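Local coordinates for attachment invasion locus protein (PDB 3QRA), which promotes attachment to and invasion of eukaryotic cells by Yersinia pestis as a beta-barrel protein of the bacterial outer membrane, at residues 125-137 with 145-157. Numbering follows the deposited sequence.
With C8E ((hydroxyethyloxy)tri(ethyloxy)octane), chain B; C8E ((hydroxyethyloxy)tri(ethyloxy)octane), chain H.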
loop_
_atom_site.group_PDB
_atom_site.type_symbol
_atom_site.label_atom_id
_atom_site.label_comp_id
_atom_site.label_asym_id
_atom_site.label_seq_id
_atom_site.Cartn_x
_atom_site.Cartn_y
_atom_site.Cartn_z
ATOM N N ASN A 125 9.562 -13.023 10.786
ATOM C CA ASN A 125 9.106 -13.437 12.113
ATOM C C ASN A 125 10.285 -13.580 13.063
ATOM O O ASN A 125 10.893 -14.647 13.132
ATOM C CB ASN A 125 8.357 -14.779 12.040
ATOM C CG ASN A 125 7.239 -14.770 11.013
ATOM O OD1 ASN A 125 7.304 -15.474 10.001
ATOM N ND2 ASN A 125 6.215 -13.946 11.253
ATOM N N PRO A 126 10.605 -12.512 13.809
ATOM C CA PRO A 126 11.729 -12.549 14.752
ATOM C C PRO A 126 11.433 -13.499 15.907
ATOM O O PRO A 126 12.344 -14.044 16.532
ATOM C CB PRO A 126 11.811 -11.100 15.258
ATOM C CG PRO A 126 10.439 -10.540 15.050
ATOM C CD PRO A 126 9.907 -11.212 13.813
ATOM N N HIS A 127 10.144 -13.676 16.176
ATOM C CA HIS A 127 9.633 -14.635 17.151
ATOM C C HIS A 127 8.465 -15.285 16.423
ATOM O O HIS A 127 7.853 -14.660 15.557
ATOM C CB HIS A 127 9.177 -13.902 18.421
ATOM C CG HIS A 127 8.551 -14.784 19.459
ATOM N ND1 HIS A 127 7.261 -15.258 19.355
ATOM C CD2 HIS A 127 9.021 -15.240 20.646
ATOM C CE1 HIS A 127 6.970 -15.984 20.423
ATOM N NE2 HIS A 127 8.023 -15.989 21.222
ATOM N N PRO A 128 8.171 -16.553 16.722
ATOM C CA PRO A 128 7.121 -17.222 15.942
ATOM C C PRO A 128 5.753 -16.524 15.977
ATOM O O PRO A 128 4.981 -16.702 15.033
ATOM C CB PRO A 128 7.041 -18.609 16.591
ATOM C CG PRO A 128 8.424 -18.841 17.105
ATOM C CD PRO A 128 8.905 -17.495 17.587
ATOM N N ASN A 129 5.462 -15.750 17.024
ATOM C CA ASN A 129 4.164 -15.075 17.116
ATOM C C ASN A 129 4.156 -13.596 16.738
ATOM O O ASN A 129 3.145 -12.925 16.907
ATOM C CB ASN A 129 3.561 -15.238 18.510
ATOM C CG ASN A 129 3.347 -16.685 18.874
ATOM O OD1 ASN A 129 4.010 -17.205 19.760
ATOM N ND2 ASN A 129 2.425 -17.346 18.182
ATOM N N PHE A 130 5.274 -13.090 16.233
ATOM C CA PHE A 130 5.340 -11.688 15.828
ATOM C C PHE A 130 5.612 -11.587 14.355
ATOM O O PHE A 130 6.189 -12.498 13.762
ATOM C CB PHE A 130 6.433 -10.946 16.583
ATOM C CG PHE A 130 6.207 -10.904 18.067
ATOM C CD1 PHE A 130 5.531 -9.849 18.645
ATOM C CD2 PHE A 130 6.636 -11.944 18.875
ATOM C CE1 PHE A 130 5.312 -9.819 20.013
ATOM C CE2 PHE A 130 6.416 -11.918 20.240
ATOM C CZ PHE A 130 5.755 -10.854 20.807
ATOM N N VAL A 131 5.208 -10.464 13.774
ATOM C CA VAL A 131 5.363 -10.185 12.347
ATOM C C VAL A 131 5.922 -8.802 12.135
ATOM O O VAL A 131 5.492 -7.907 12.742
ATOM C CB VAL A 131 4.045 -10.153 11.605
ATOM C CG1 VAL A 131 4.272 -10.124 10.147
ATOM C CG2 VAL A 131 3.284 -11.227 11.893
ATOM N N ILE A 132 6.874 -8.688 11.246
ATOM C CA ILE A 132 7.303 -7.427 10.684
ATOM C C ILE A 132 7.076 -7.558 9.192
ATOM O O ILE A 132 7.490 -8.539 8.584
ATOM C CB ILE A 132 8.784 -7.155 10.979
ATOM C CG1 ILE A 132 9.006 -7.112 12.498
ATOM C CG2 ILE A 132 9.230 -5.844 10.309
ATOM C CD1 ILE A 132 10.428 -6.838 12.898
ATOM N N ASP A 133 6.375 -6.596 8.609
ATOM C CA ASP A 133 5.947 -6.708 7.226
ATOM C C ASP A 133 6.516 -5.535 6.432
ATOM O O ASP A 133 6.497 -4.409 6.912
ATOM C CB ASP A 133 4.409 -6.694 7.152
ATOM C CG ASP A 133 3.895 -6.686 5.714
ATOM O OD1 ASP A 133 3.831 -7.777 5.115
ATOM O OD2 ASP A 133 3.560 -5.594 5.189
ATOM N N ALA A 134 7.012 -5.785 5.224
ATOM C CA ALA A 134 7.448 -4.667 4.380
ATOM C C ALA A 134 7.123 -4.972 2.937
ATOM O O ALA A 134 7.322 -6.098 2.483
ATOM C CB ALA A 134 8.950 -4.391 4.542
ATOM N N SER A 135 6.615 -3.981 2.216
ATOM C CA SER A 135 6.283 -4.228 0.816
ATOM C C SER A 135 6.304 -2.964 -0.030
ATOM O O SER A 135 6.320 -1.851 0.493
ATOM C CB SER A 135 4.915 -4.927 0.703
ATOM O OG SER A 135 3.843 -4.015 0.873
ATOM N N TYR A 136 6.326 -3.166 -1.342
ATOM C CA TYR A 136 6.233 -2.083 -2.309
ATOM C C TYR A 136 5.071 -2.382 -3.252
ATOM O O TYR A 136 4.774 -3.550 -3.566
ATOM C CB TYR A 136 7.539 -1.923 -3.102
ATOM C CG TYR A 136 7.418 -0.926 -4.234
ATOM C CD1 TYR A 136 7.503 0.444 -3.989
ATOM C CD2 TYR A 136 7.219 -1.348 -5.548
ATOM C CE1 TYR A 136 7.393 1.362 -5.024
ATOM C CE2 TYR A 136 7.098 -0.428 -6.587
ATOM C CZ TYR A 136 7.185 0.920 -6.312
ATOM O OH TYR A 136 7.072 1.847 -7.328
ATOM N N GLU A 137 4.405 -1.321 -3.687
ATOM C CA GLU A 137 3.268 -1.431 -4.575
ATOM C C GLU A 137 3.375 -0.376 -5.663
ATOM O O GLU A 137 3.842 0.711 -5.410
ATOM C CB GLU A 137 2.004 -1.191 -3.767
ATOM C CG GLU A 137 0.718 -1.223 -4.549
ATOM C CD GLU A 137 -0.451 -1.185 -3.593
ATOM O OE1 GLU A 137 -0.650 -2.201 -2.890
ATOM O OE2 GLU A 137 -1.127 -0.134 -3.509
ATOM N N LYS A 145 1.738 7.937 -12.117
ATOM C CA LYS A 145 2.324 6.745 -11.501
ATOM C C LYS A 145 2.329 6.905 -9.981
ATOM O O LYS A 145 2.663 7.968 -9.456
ATOM C CB LYS A 145 3.750 6.538 -12.015
ATOM C CG LYS A 145 3.828 6.260 -13.518
ATOM C CD LYS A 145 5.241 6.411 -14.050
ATOM C CE LYS A 145 5.557 7.878 -14.334
ATOM N NZ LYS A 145 6.974 8.086 -14.738
ATOM N N VAL A 146 1.918 5.863 -9.277
ATOM C CA VAL A 146 1.912 5.880 -7.816
ATOM C C VAL A 146 2.734 4.714 -7.297
ATOM O O VAL A 146 2.394 3.550 -7.530
ATOM C CB VAL A 146 0.484 5.777 -7.226
ATOM C CG1 VAL A 146 0.528 5.877 -5.685
ATOM C CG2 VAL A 146 -0.449 6.828 -7.824
ATOM N N GLY A 147 3.824 5.026 -6.603
ATOM C CA GLY A 147 4.604 3.995 -5.936
ATOM C C GLY A 147 4.406 4.102 -4.432
ATOM O O GLY A 147 4.492 5.187 -3.882
ATOM N N THR A 148 4.139 2.993 -3.763
ATOM C CA THR A 148 3.839 3.045 -2.337
ATOM C C THR A 148 4.667 2.037 -1.550
ATOM O O THR A 148 4.656 0.845 -1.848
ATOM C CB THR A 148 2.331 2.792 -2.074
ATOM O OG1 THR A 148 1.547 3.739 -2.818
ATOM C CG2 THR A 148 2.003 2.896 -0.552
ATOM N N TRP A 149 5.381 2.530 -0.545
ATOM C CA TRP A 149 6.126 1.678 0.368
ATOM C C TRP A 149 5.344 1.500 1.655
ATOM O O TRP A 149 4.655 2.414 2.103
ATOM C CB TRP A 149 7.496 2.272 0.680
ATOM C CG TRP A 149 8.499 2.061 -0.433
ATOM C CD1 TRP A 149 8.829 2.938 -1.418
ATOM C CD2 TRP A 149 9.282 0.883 -0.657
ATOM N NE1 TRP A 149 9.787 2.382 -2.243
ATOM C CE2 TRP A 149 10.079 1.120 -1.794
ATOM C CE3 TRP A 149 9.388 -0.353 -0.001
ATOM C CZ2 TRP A 149 10.971 0.164 -2.296
ATOM C CZ3 TRP A 149 10.277 -1.301 -0.500
ATOM C CH2 TRP A 149 11.056 -1.034 -1.634
ATOM N N MET A 150 5.465 0.310 2.232
ATOM C CA MET A 150 4.696 -0.055 3.414
ATOM C C MET A 150 5.603 -0.758 4.392
ATOM O O MET A 150 6.402 -1.615 3.999
ATOM C CB MET A 150 3.542 -0.983 3.020
ATOM C CG MET A 150 2.573 -0.346 1.999
ATOM S SD MET A 150 1.363 -1.532 1.383
ATOM C CE MET A 150 1.017 -0.792 -0.222
ATOM N N LEU A 151 5.462 -0.400 5.670
ATOM C CA LEU A 151 6.247 -1.030 6.731
ATOM C C LEU A 151 5.377 -1.155 7.973
ATOM O O LEU A 151 4.943 -0.150 8.530
ATOM C CB LEU A 151 7.479 -0.195 7.056
ATOM C CG LEU A 151 8.313 -0.653 8.261
ATOM C CD1 LEU A 151 8.928 -2.027 8.012
ATOM C CD2 LEU A 151 9.403 0.368 8.580
ATOM N N GLY A 152 5.134 -2.387 8.407
ATOM C CA GLY A 152 4.185 -2.639 9.471
ATOM C C GLY A 152 4.603 -3.754 10.405
ATOM O O GLY A 152 5.672 -4.338 10.269
ATOM N N ALA A 153 3.751 -4.029 11.378
ATOM C CA ALA A 153 4.044 -5.039 12.380
ATOM C C ALA A 153 2.746 -5.546 12.972
ATOM O O ALA A 153 1.694 -4.898 12.871
ATOM C CB ALA A 153 4.956 -4.476 13.485
ATOM N N GLY A 154 2.822 -6.717 13.590
ATOM C CA GLY A 154 1.650 -7.309 14.189
ATOM C C GLY A 154 1.950 -8.697 14.714
ATOM O O GLY A 154 3.078 -8.996 15.104
ATOM N N TYR A 155 0.941 -9.556 14.698
ATOM C CA TYR A 155 1.049 -10.828 15.388
ATOM C C TYR A 155 0.658 -11.981 14.505
ATOM O O TYR A 155 -0.073 -11.803 13.540
ATOM C CB TYR A 155 0.160 -10.823 16.614
ATOM C CG TYR A 155 0.493 -9.690 17.538
ATOM C CD1 TYR A 155 1.565 -9.782 18.420
ATOM C CD2 TYR A 155 -0.247 -8.517 17.516
ATOM C CE1 TYR A 155 1.879 -8.740 19.273
ATOM C CE2 TYR A 155 0.062 -7.466 18.361
ATOM C CZ TYR A 155 1.124 -7.582 19.235
ATOM O OH TYR A 155 1.430 -6.535 20.076
ATOM N N ARG A 156 1.164 -13.159 14.855
ATOM C CA ARG A 156 0.831 -14.395 14.192
ATOM C C ARG A 156 0.391 -15.444 15.177
ATOM O O ARG A 156 1.061 -15.650 16.105
ATOM C CB ARG A 156 2.042 -14.931 13.467
ATOM C CG ARG A 156 1.751 -16.202 12.859
ATOM C CD ARG A 156 2.695 -16.555 11.850
ATOM N NE ARG A 156 3.936 -16.908 12.419
ATOM C CZ ARG A 156 4.643 -17.913 11.972
ATOM N NH1 ARG A 156 4.185 -18.558 10.964
ATOM N NH2 ARG A 156 5.793 -18.235 12.482
ATOM N N PHE A 157 -0.729 -16.075 14.914
ATOM C CA PHE A 157 -1.403 -16.920 15.890
ATOM C C PHE A 157 -2.148 -18.012 15.152
ATOM O O PHE A 157 -2.610 -17.784 14.035
ATOM C CB PHE A 157 -2.410 -16.082 16.684
ATOM C CG PHE A 157 -3.343 -15.277 15.809
ATOM C CD1 PHE A 157 -2.944 -14.053 15.287
ATOM C CD2 PHE A 157 -4.611 -15.748 15.501
ATOM C CE1 PHE A 157 -3.790 -13.320 14.473
ATOM C CE2 PHE A 157 -5.464 -15.015 14.692
ATOM C CZ PHE A 157 -5.053 -13.802 14.176
ATOM O OXT PHE A 157 -2.321 -19.122 15.648
HETATM C C1 C8E B . -4.881 -3.782 13.746
HETATM C C2 C8E B . -4.007 -4.997 14.037
HETATM C C3 C8E B . -2.539 -4.606 14.167
HETATM C C4 C8E B . -1.923 -5.154 15.449
HETATM C C5 C8E B . -1.334 -4.035 16.307
HETATM C C6 C8E B . 0.188 -4.081 16.235
HETATM C C7 C8E B . 0.811 -2.731 16.574
HETATM C C8 C8E B . 2.156 -2.555 15.875
HETATM O O9 C8E B . 2.166 -1.286 15.258
HETATM C C10 C8E B . 3.401 -0.939 14.670
HETATM C C11 C8E B . 3.077 -0.436 13.272
HETATM O O12 C8E B . 4.241 0.058 12.651
HETATM C C13 C8E B . 5.202 -0.944 12.501
HETATM C C14 C8E B . 6.588 -0.334 12.446
HETATM O O15 C8E B . 7.473 -1.329 11.978
HETATM C C16 C8E B . 7.907 -2.186 13.013
HETATM C C17 C8E B . 8.650 -1.398 14.083
HETATM C C1 C8E H . 10.628 -5.126 1.008
HETATM C C2 C8E H . 10.097 -4.813 -0.385
HETATM C C3 C8E H . 10.683 -5.756 -1.430
HETATM C C4 C8E H . 9.799 -5.820 -2.672
HETATM C C5 C8E H . 10.587 -5.515 -3.944
HETATM C C6 C8E H . 9.987 -4.348 -4.722
HETATM C C7 C8E H . 11.054 -3.656 -5.563
HETATM C C8 C8E H . 10.492 -2.452 -6.309
HETATM O O9 C8E H . 11.480 -1.447 -6.401
HETATM O O HOH W 1 1.142 2.382 -5.272
#
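A first torsion of 173° on Y136 swings its ring away from the backbone N, while W149 (chi1 -78°) keeps CG beside its own, and the two side chains of this non-hydrogen-bonded pair overlap. Y136 CB sits over the indole face, 3.8 Å from the centroid of the W149 six-membered ring, and Y136 CD1 comes within 3.5 Å of W149 CE2, the planes oblique. One C8E lies against Y136 and W149, a second against A153 and Y155, on the lipid-facing side. Strands 130-141 and 144-156 form the last hairpin of an eight-stranded antiparallel barrel of the outer-membrane type, with reciprocal backbone bonds from V131-G154 to E137-T148. V131, D133, S135, E137, T148 and M150 turn to the interior, where M150 lays SD 3.5 Å from S135 OG and CE 3.4 Å from E137 OE1. K33 holds the polar end of S135, S73 and Y71 that of E137. At the opposite end, by the type I turn H127-F130, R156 bends at chi3 (72°) and brings NE to P128 O at 2.8 Å, with a weak second bond from NH2, while N125 stacks its amide over one guanidinium face. R156 N donates to N129 O, N129 ND2 donates back to R156 O (3.0 Å), and E4 and E37 form salt bridges with R156 NH1.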